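Hemolysin-related protein (Vibrio cholerae serotype O1, PDB 6MLT) is a secreted, calcium-binding protein of the biofilm matrix that probably helps cells adhere, with a beta-prism lectin domain consistent with carbohydrate binding. Local coordinates at residues I11-K16 with F555-A560; D495-R500 with S548-G553; N579-N584 with W597-S602. One frame throughout, in Å; residues are numbered along the deposited sequence.

Interaction 1. Residues I11-K16 with F555-A560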
loop_
_atom_site.group_PDB
_atom_site.type_symbol
_atom_site.label_atom_id
_atom_site.label_comp_id
_atom_site.label_asym_id
_atom_site.label_seq_id
_atom_site.Cartn_x
_atom_site.Cartn_y
_atom_site.Cartn_z
ATOM N N ILE A 11 22.238 6.153 -10.481
ATOM C CA ILE A 11 21.631 7.253 -9.742
ATOM C C ILE A 11 22.754 7.974 -9.012
ATOM O O ILE A 11 23.406 7.398 -8.134
ATOM C CB ILE A 11 20.548 6.752 -8.781
ATOM C CG1 ILE A 11 19.401 6.137 -9.587
ATOM C CG2 ILE A 11 20.031 7.887 -7.891
ATOM C CD1 ILE A 11 18.543 5.186 -8.786
ATOM N N GLN A 12 22.985 9.227 -9.392
ATOM C CA GLN A 12 24.038 10.053 -8.814
ATOM C C GLN A 12 23.480 10.852 -7.643
ATOM O O GLN A 12 22.434 11.496 -7.767
ATOM C CB GLN A 12 24.604 11.011 -9.864
ATOM C CG GLN A 12 25.053 10.354 -11.155
ATOM C CD GLN A 12 26.535 10.062 -11.167
ATOM O OE1 GLN A 12 26.993 9.087 -10.570
ATOM N NE2 GLN A 12 27.298 10.913 -11.844
ATOM N N THR A 13 24.200 10.840 -6.523
ATOM C CA THR A 13 23.747 11.481 -5.300
ATOM C C THR A 13 24.824 12.409 -4.760
ATOM O O THR A 13 26.010 12.288 -5.092
ATOM C CB THR A 13 23.390 10.448 -4.221
ATOM O OG1 THR A 13 24.559 9.689 -3.878
ATOM C CG2 THR A 13 22.309 9.508 -4.718
ATOM N N LYS A 14 24.387 13.335 -3.908
ATOM C CA LYS A 14 25.287 14.207 -3.169
ATOM C C LYS A 14 24.664 14.469 -1.809
ATOM O O LYS A 14 23.438 14.431 -1.657
ATOM C CB LYS A 14 25.549 15.529 -3.905
ATOM C CG LYS A 14 24.348 16.468 -3.982
ATOM C CD LYS A 14 24.671 17.720 -4.787
ATOM C CE LYS A 14 23.489 18.672 -4.831
ATOM N NZ LYS A 14 23.746 19.836 -5.733
ATOM N N LEU A 15 25.515 14.739 -0.823
ATOM C CA LEU A 15 25.037 14.943 0.535
ATOM C C LEU A 15 24.281 16.260 0.631
ATOM O O LEU A 15 24.768 17.306 0.190
ATOM C CB LEU A 15 26.204 14.933 1.522
ATOM C CG LEU A 15 25.805 14.919 3.001
ATOM C CD1 LEU A 15 25.317 13.540 3.406
ATOM C CD2 LEU A 15 26.975 15.358 3.885
ATOM N N LYS A 16 23.082 16.202 1.205
ATOM C CA LYS A 16 22.310 17.399 1.510
ATOM C C LYS A 16 22.679 17.955 2.880
ATOM O O LYS A 16 23.020 19.136 3.001
ATOM C CB LYS A 16 20.816 17.083 1.445
ATOM C CG LYS A 16 19.905 18.267 1.718
ATOM C CD LYS A 16 18.451 17.863 1.515
ATOM C CE LYS A 16 17.495 19.017 1.730
ATOM N NZ LYS A 16 16.136 18.671 1.232
ATOM N N PHE A 555 22.152 10.841 7.794
ATOM C CA PHE A 555 22.738 11.337 6.559
ATOM C C PHE A 555 21.639 11.457 5.519
ATOM O O PHE A 555 20.886 10.505 5.290
ATOM C CB PHE A 555 23.875 10.416 6.094
ATOM C CG PHE A 555 25.057 10.451 7.018
ATOM C CD1 PHE A 555 25.004 9.819 8.248
ATOM C CD2 PHE A 555 26.189 11.169 6.690
ATOM C CE1 PHE A 555 26.075 9.886 9.123
ATOM C CE2 PHE A 555 27.257 11.238 7.563
ATOM C CZ PHE A 555 27.197 10.595 8.777
ATOM N N VAL A 556 21.532 12.640 4.924
ATOM C CA VAL A 556 20.467 12.966 3.989
ATOM C C VAL A 556 21.106 13.352 2.666
ATOM O O VAL A 556 21.988 14.214 2.627
ATOM C CB VAL A 556 19.571 14.097 4.526
ATOM C CG1 VAL A 556 18.480 14.458 3.520
ATOM C CG2 VAL A 556 18.951 13.676 5.856
ATOM N N TYR A 557 20.644 12.723 1.587
ATOM C CA TYR A 557 21.190 12.908 0.258
ATOM C C TYR A 557 20.115 13.441 -0.674
ATOM O O TYR A 557 18.918 13.337 -0.400
ATOM C CB TYR A 557 21.746 11.589 -0.288
ATOM C CG TYR A 557 22.891 11.051 0.542
ATOM C CD1 TYR A 557 22.659 10.289 1.683
ATOM C CD2 TYR A 557 24.206 11.338 0.203
ATOM C CE1 TYR A 557 23.712 9.808 2.445
ATOM C CE2 TYR A 557 25.254 10.867 0.953
ATOM C CZ TYR A 557 25.007 10.103 2.070
ATOM O OH TYR A 557 26.072 9.645 2.818
ATOM N N GLU A 558 20.566 13.994 -1.792
ATOM C CA GLU A 558 19.687 14.482 -2.841
ATOM C C GLU A 558 20.298 14.127 -4.187
ATOM O O GLU A 558 21.473 13.761 -4.285
ATOM C CB GLU A 558 19.467 15.993 -2.717
ATOM C CG GLU A 558 20.747 16.807 -2.764
ATOM C CD GLU A 558 20.486 18.294 -2.662
ATOM O OE1 GLU A 558 19.668 18.805 -3.454
ATOM O OE2 GLU A 558 21.089 18.947 -1.788
ATOM N N SER A 559 19.486 14.239 -5.233
ATOM C CA SER A 559 19.973 13.993 -6.582
ATOM C C SER A 559 21.102 14.957 -6.917
ATOM O O SER A 559 20.989 16.164 -6.703
ATOM C CB SER A 559 18.838 14.148 -7.594
ATOM O OG SER A 559 19.337 13.972 -8.908
ATOM N N ALA A 560 22.199 14.418 -7.448
ATOM C CA ALA A 560 23.332 15.257 -7.812
ATOM C C ALA A 560 23.126 15.983 -9.133
ATOM O O ALA A 560 23.818 16.973 -9.395
ATOM C CB ALA A 560 24.613 14.422 -7.889
HETATM O O HOH W 1 20.651 12.091 -9.942
HETATM O O HOH W 2 24.874 19.253 -8.002
HETATM O O HOH W 3 23.759 19.542 -1.316
#

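Interaction 2. Residues D495-R500 with S548-G553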
loop_
_atom_site.group_PDB
_atom_site.type_symbol
_atom_site.label_atom_id
_atom_site.label_comp_id
_atom_site.label_asym_id
_atom_site.label_seq_id
_atom_site.Cartn_x
_atom_site.Cartn_y
_atom_site.Cartn_z
ATOM N N ASP A 495 23.289 -2.831 4.155
ATOM C CA ASP A 495 23.980 -3.932 4.822
ATOM C C ASP A 495 24.930 -3.379 5.879
ATOM O O ASP A 495 24.637 -2.342 6.479
ATOM C CB ASP A 495 24.678 -4.858 3.808
ATOM C CG ASP A 495 25.868 -4.227 3.084
ATOM O OD1 ASP A 495 26.250 -3.067 3.340
ATOM O OD2 ASP A 495 26.440 -4.951 2.237
ATOM N N ARG A 496 26.039 -4.069 6.162
ATOM C CA ARG A 496 26.910 -3.612 7.243
ATOM C C ARG A 496 27.626 -2.314 6.887
ATOM O O ARG A 496 27.910 -1.504 7.777
ATOM C CB ARG A 496 27.937 -4.689 7.601
ATOM C CG ARG A 496 27.345 -6.000 8.156
ATOM C CD ARG A 496 26.455 -5.797 9.380
ATOM N NE ARG A 496 27.142 -5.139 10.491
ATOM C CZ ARG A 496 27.986 -5.741 11.321
ATOM N NH1 ARG A 496 28.276 -7.025 11.170
ATOM N NH2 ARG A 496 28.553 -5.051 12.302
ATOM N N LEU A 497 27.910 -2.085 5.602
ATOM C CA LEU A 497 28.790 -0.995 5.191
ATOM C C LEU A 497 28.229 -0.086 4.110
ATOM O O LEU A 497 28.816 0.975 3.870
ATOM C CB LEU A 497 30.125 -1.559 4.686
ATOM C CG LEU A 497 30.957 -2.337 5.702
ATOM C CD1 LEU A 497 32.114 -3.049 5.023
ATOM C CD2 LEU A 497 31.469 -1.400 6.792
ATOM N N ARG A 498 27.135 -0.456 3.447
ATOM C CA ARG A 498 26.670 0.263 2.272
ATOM C C ARG A 498 25.154 0.330 2.260
ATOM O O ARG A 498 24.479 -0.640 2.610
ATOM C CB ARG A 498 27.122 -0.416 0.961
ATOM C CG ARG A 498 28.500 -1.038 0.990
ATOM C CD ARG A 498 28.654 -2.051 -0.130
ATOM N NE ARG A 498 27.969 -3.310 0.170
ATOM C CZ ARG A 498 27.880 -4.332 -0.675
ATOM N NH1 ARG A 498 28.425 -4.245 -1.883
ATOM N NH2 ARG A 498 27.244 -5.442 -0.318
ATOM N N MET A 499 24.635 1.477 1.847
ATOM C CA MET A 499 23.267 1.601 1.374
ATOM C C MET A 499 23.303 1.527 -0.145
ATOM O O MET A 499 24.204 2.087 -0.772
ATOM C CB MET A 499 22.642 2.918 1.850
ATOM C CG MET A 499 21.217 3.166 1.361
ATOM S SD MET A 499 21.151 3.881 -0.307
ATOM C CE MET A 499 19.402 3.705 -0.659
ATOM N N ARG A 500 22.357 0.796 -0.733
ATOM C CA ARG A 500 22.337 0.634 -2.178
ATOM C C ARG A 500 20.923 0.773 -2.719
ATOM O O ARG A 500 19.934 0.550 -2.014
ATOM C CB ARG A 500 22.929 -0.722 -2.599
ATOM C CG ARG A 500 24.429 -0.836 -2.321
ATOM C CD ARG A 500 24.974 -2.183 -2.758
ATOM N NE ARG A 500 24.410 -3.276 -1.977
ATOM C CZ ARG A 500 24.519 -4.562 -2.294
ATOM N NH1 ARG A 500 25.171 -4.925 -3.391
ATOM N NH2 ARG A 500 23.966 -5.492 -1.517
ATOM N N SER A 548 31.475 -2.625 11.190
ATOM C CA SER A 548 30.597 -1.671 10.513
ATOM C C SER A 548 30.940 -0.275 11.041
ATOM O O SER A 548 30.156 0.399 11.707
ATOM C CB SER A 548 29.118 -2.015 10.714
ATOM O OG SER A 548 28.808 -2.250 12.076
ATOM N N GLN A 549 32.145 0.186 10.707
ATOM C CA GLN A 549 32.719 1.396 11.291
ATOM C C GLN A 549 33.021 2.393 10.176
ATOM O O GLN A 549 34.169 2.551 9.759
ATOM C CB GLN A 549 33.975 1.025 12.094
ATOM C CG GLN A 549 34.310 1.989 13.211
ATOM C CD GLN A 549 35.043 1.310 14.349
ATOM O OE1 GLN A 549 36.184 0.885 14.194
ATOM N NE2 GLN A 549 34.382 1.190 15.501
ATOM N N VAL A 550 31.979 3.069 9.692
ATOM C CA VAL A 550 32.134 4.073 8.644
ATOM C C VAL A 550 31.681 5.430 9.166
ATOM O O VAL A 550 32.428 6.413 9.102
ATOM C CB VAL A 550 31.341 3.699 7.381
ATOM C CG1 VAL A 550 31.417 4.830 6.341
ATOM C CG2 VAL A 550 31.860 2.397 6.793
ATOM N N ASN A 551 30.448 5.496 9.665
ATOM C CA ASN A 551 29.864 6.767 10.068
ATOM C C ASN A 551 28.796 6.518 11.124
ATOM O O ASN A 551 28.457 5.373 11.438
ATOM C CB ASN A 551 29.297 7.519 8.855
ATOM C CG ASN A 551 28.213 6.734 8.118
ATOM O OD1 ASN A 551 28.223 5.508 8.095
ATOM N ND2 ASN A 551 27.278 7.450 7.509
ATOM N N HIS A 552 28.292 7.610 11.698
ATOM C CA HIS A 552 27.238 7.531 12.698
ATOM C C HIS A 552 26.371 8.778 12.623
ATOM O O HIS A 552 26.867 9.874 12.362
ATOM C CB HIS A 552 27.806 7.369 14.116
ATOM C CG HIS A 552 28.670 8.513 14.562
ATOM N ND1 HIS A 552 30.043 8.504 14.436
ATOM C CD2 HIS A 552 28.357 9.684 15.169
ATOM C CE1 HIS A 552 30.537 9.624 14.935
ATOM N NE2 HIS A 552 29.534 10.359 15.382
ATOM N N GLY A 553 25.070 8.596 12.856
ATOM C CA GLY A 553 24.117 9.689 12.930
ATOM C C GLY A 553 23.047 9.556 11.863
ATOM O O GLY A 553 22.498 8.470 11.644
#

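Interaction 3. Residues N579-N584 with W597-S602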
loop_
_atom_site.group_PDB
_atom_site.type_symbol
_atom_site.label_atom_id
_atom_site.label_comp_id
_atom_site.label_asym_id
_atom_site.label_seq_id
_atom_site.Cartn_x
_atom_site.Cartn_y
_atom_site.Cartn_z
ATOM N N ASN A 579 2.241 3.114 4.633
ATOM C CA ASN A 579 1.675 2.750 3.336
ATOM C C ASN A 579 0.643 3.775 2.871
ATOM O O ASN A 579 -0.378 3.409 2.277
ATOM C CB ASN A 579 1.049 1.351 3.391
ATOM C CG ASN A 579 -0.266 1.322 4.144
ATOM O OD1 ASN A 579 -0.472 2.075 5.090
ATOM N ND2 ASN A 579 -1.170 0.448 3.717
ATOM N N PHE A 580 0.902 5.057 3.144
ATOM C CA PHE A 580 0.102 6.187 2.664
ATOM C C PHE A 580 -1.284 6.295 3.289
ATOM O O PHE A 580 -1.680 7.374 3.748
ATOM C CB PHE A 580 -0.085 6.137 1.143
ATOM C CG PHE A 580 1.129 6.543 0.363
ATOM C CD1 PHE A 580 1.503 7.874 0.276
ATOM C CD2 PHE A 580 1.888 5.594 -0.296
ATOM C CE1 PHE A 580 2.623 8.247 -0.450
ATOM C CE2 PHE A 580 3.006 5.960 -1.019
ATOM C CZ PHE A 580 3.372 7.288 -1.096
ATOM N N SER A 581 -2.042 5.197 3.291
ATOM C CA SER A 581 -3.487 5.298 3.462
ATOM C C SER A 581 -3.909 5.738 4.856
ATOM O O SER A 581 -5.049 6.186 5.020
ATOM C CB SER A 581 -4.143 3.961 3.130
ATOM O OG SER A 581 -3.803 3.592 1.811
ATOM N N ASP A 582 -3.035 5.622 5.854
ATOM C CA ASP A 582 -3.386 5.954 7.230
ATOM C C ASP A 582 -2.875 7.319 7.660
ATOM O O ASP A 582 -2.875 7.617 8.860
ATOM C CB ASP A 582 -2.854 4.878 8.182
ATOM C CG ASP A 582 -3.852 3.760 8.409
ATOM O OD1 ASP A 582 -5.066 4.058 8.469
ATOM O OD2 ASP A 582 -3.427 2.587 8.526
ATOM N N ILE A 583 -2.452 8.165 6.724
ATOM C CA ILE A 583 -1.935 9.478 7.088
ATOM C C ILE A 583 -2.200 10.446 5.943
ATOM O O ILE A 583 -2.050 10.102 4.767
ATOM C CB ILE A 583 -0.433 9.398 7.450
ATOM C CG1 ILE A 583 0.032 10.689 8.123
ATOM C CG2 ILE A 583 0.418 9.099 6.214
ATOM C CD1 ILE A 583 -0.480 10.861 9.531
ATOM N N ASN A 584 -2.628 11.652 6.298
ATOM C CA ASN A 584 -2.723 12.752 5.356
ATOM C C ASN A 584 -1.434 13.572 5.390
ATOM O O ASN A 584 -0.616 13.451 6.304
ATOM C CB ASN A 584 -3.928 13.632 5.685
ATOM C CG ASN A 584 -5.249 12.869 5.623
ATOM O OD1 ASN A 584 -5.471 12.060 4.725
ATOM N ND2 ASN A 584 -6.127 13.128 6.585
ATOM N N TRP A 597 -4.841 -1.491 -0.637
ATOM C CA TRP A 597 -4.609 -2.486 -1.678
ATOM C C TRP A 597 -5.474 -2.261 -2.911
ATOM O O TRP A 597 -5.254 -2.933 -3.924
ATOM C CB TRP A 597 -4.838 -3.904 -1.130
ATOM C CG TRP A 597 -6.228 -4.198 -0.680
ATOM C CD1 TRP A 597 -7.231 -4.755 -1.422
ATOM C CD2 TRP A 597 -6.774 -3.977 0.630
ATOM N NE1 TRP A 597 -8.366 -4.887 -0.659
ATOM C CE2 TRP A 597 -8.112 -4.418 0.604
ATOM C CE3 TRP A 597 -6.257 -3.451 1.820
ATOM C CZ2 TRP A 597 -8.946 -4.345 1.721
ATOM C CZ3 TRP A 597 -7.090 -3.379 2.929
ATOM C CH2 TRP A 597 -8.416 -3.827 2.871
ATOM N N LEU A 598 -6.436 -1.341 -2.853
ATOM C CA LEU A 598 -7.247 -0.987 -4.009
ATOM C C LEU A 598 -6.913 0.394 -4.557
ATOM O O LEU A 598 -7.570 0.845 -5.504
ATOM C CB LEU A 598 -8.737 -1.056 -3.652
ATOM C CG LEU A 598 -9.234 -2.423 -3.165
ATOM C CD1 LEU A 598 -10.702 -2.343 -2.821
ATOM C CD2 LEU A 598 -8.978 -3.525 -4.202
ATOM N N THR A 599 -5.906 1.075 -3.996
ATOM C CA THR A 599 -5.511 2.395 -4.468
ATOM C C THR A 599 -4.106 2.293 -5.019
ATOM O O THR A 599 -3.916 1.861 -6.167
ATOM C CB THR A 599 -5.679 3.440 -3.356
ATOM O OG1 THR A 599 -5.069 2.992 -2.136
ATOM C CG2 THR A 599 -7.163 3.691 -3.093
ATOM N N HIS A 600 -3.078 2.692 -4.262
ATOM C CA HIS A 600 -1.693 2.588 -4.706
ATOM C C HIS A 600 -1.149 1.167 -4.612
ATOM O O HIS A 600 -0.181 0.845 -5.308
ATOM C CB HIS A 600 -0.816 3.524 -3.871
ATOM C CG HIS A 600 -1.004 3.344 -2.399
ATOM N ND1 HIS A 600 -0.253 2.460 -1.655
ATOM C CD2 HIS A 600 -1.893 3.897 -1.542
ATOM C CE1 HIS A 600 -0.653 2.497 -0.397
ATOM N NE2 HIS A 600 -1.653 3.356 -0.304
ATOM N N ASN A 601 -1.741 0.324 -3.765
ATOM C CA ASN A 601 -1.356 -1.079 -3.633
ATOM C C ASN A 601 0.147 -1.225 -3.397
ATOM O O ASN A 601 0.839 -1.990 -4.075
ATOM C CB ASN A 601 -1.797 -1.888 -4.852
ATOM C CG ASN A 601 -1.751 -3.381 -4.594
ATOM O OD1 ASN A 601 -1.763 -3.814 -3.442
ATOM N ND2 ASN A 601 -1.700 -4.175 -5.661
ATOM N N SER A 602 0.650 -0.490 -2.408
ATOM C CA SER A 602 2.052 -0.574 -2.029
ATOM C C SER A 602 2.163 -0.572 -0.512
ATOM O O SER A 602 1.223 -0.214 0.200
ATOM C CB SER A 602 2.871 0.586 -2.612
ATOM O OG SER A 602 2.524 1.809 -1.983
HETATM O O HOH W 4 -5.622 4.471 0.053
#

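Interaction 1. Residues I11-K16 with F555-A560
Lys14 and Glu558 form the central hydrogen-bonded pair of an antiparallel ladder between the N-terminal strand and the last strand of the chain. Lys14 N donates to Glu558 O (3.0 Å), and Glu558 N returns a bond to Lys14 O (2.9 Å). Lys16 N to Val556 O (2.7 Å) extends the ladder at one end, and Ala560 N to Gln12 O (2.9 Å) at the other. Apolar contact gathers on Leu15. Its CG is anti to the backbone N (chi1 -171°), and the turn at chi2 (75°) brings CD1 over one face of the Tyr557 ring, a CH-pi contact of 3.9 Å from CD1 to the ring centroid; the same methyl also meets the edge of Phe555. The aliphatic part of Lys14 crosses the Glu558 chain, CE lying 3.7 Å from CD of the glutamate. Polar side chains meet the other strand largely through water: one molecule joins Lys14 NZ to Ala560 O, another Leu15 O to Glu558 OE2. Lys16 NZ turns to Glu530 in a salt bridge. Lys14 NZ and Glu558 OE1 stay 4.8 Å apart, opposite charges that may attract without direct pairing. Direct polar pairing between the strands is therefore main-chain pairing, with the charged side chains bridged by water or directed elsewhere; it adds the N-terminal strand as the outer strand of the final blade, the "velcro" closure known from beta-propellers.

Interaction 2. Residues D495-R500 with S548-G553
Arg496 and Ser548 bring their CA atoms to 5.3 Å where the turn before strand 498-502 meets the loop leading to strand 553-559, and side chains rather than a backbone ladder make the join. The Arg496 chain bends at chi2 (-56°), placing CD, and at chi3 (-58°), placing NE where it donates to Ser517 O, while NH2 donates to Ser548 OG at 2.8 Å. The serine hydroxyl lies at the edge of the guanidinium, 21° out of its plane, and CB of Ser548 also approaches Arg496 O. More distant acids, Asp545 and Glu547, add only long, weak ion pairs to this guanidinium. Beside the polar link, Leu497 CD2 meets Val550 CG2 at 3.8 Å, the two side chains crossing at about a right angle, and the same methyl touches Ser548 CA. Asp495 organises the turn from within. Its OD1 accepts from Leu497 N (3.0 Å), an Asx turn, and from Arg498 N (2.8 Å), which makes it an Asx motif, while OD2 takes both NE and NH2 of Arg498 in a salt bridge, NH2 at 2.7 Å. The Arg498 guanidinium in turn lies against that of Arg500, its NH2 over the centre of the other group. An Asx turn thus caps the hairpin of strands 490-494 and 498-502, whose side chains meet the loop between strands 536-541 and 553-559 of the next sheet, consistent with adjacent blades of a beta-propeller.

Interaction 3. Residues N579-N584 with W597-S602
Thr599 and His600 face a type I beta turn, Phe580 to Ile583, in the long strandless C-terminal tail, so that two parts of this tail are tied together. Thr599 comes first: its OG1 reaches Ser581 OG through one water, 2.7 Å from each hydroxyl, and also bonds to Ser596 O. His600 carries most of the contact. CG sits between the backbone N and the carbonyl carbon (chi1 51°), and the imidazole lies between two hydroxyls. NE2 shares a hydrogen bond with Ser581 OG (3.0 Å), which lies near the ring plane. Phe580 turns its edge to a face of the imidazole in an edge-to-face pair, centroids 5.1 Å apart and planes at 63°, with CD2 above the centre of the His600 ring. Asn601 points away from the turn and bonds through OD1 to the backbone of Asn228, a sodium ligand, linking the tail to the propeller. Ser602 then helps to fix the rotation of the histidine, its OG sharing a hydrogen bond with His600 ND1 (2.9 Å) and its backbone N donating to the same nitrogen. Its carbonyl O faces the first segment, 3.6 Å from Asn579 CB.

From the N terminus, strand 13-19 waits for almost the whole chain before interaction 1 pairs it with strand 553-559, closing a loop of 538 residues that holds the rest of the propeller and the beta-prism. Interaction 2 nests inside this loop and spans only 47 residues, joining the sheet that contains strand 498-502 to the one completed by interaction 1. The two contacts adjoin in sequence, since 548-553 runs on to 555-560, and their centres are 16 Å apart. Interaction 3 follows in series, closing a short loop of 12 residues in the C-terminal tail near the middle of the molecule; its nearest atoms are about 17 Å from those of interaction 1.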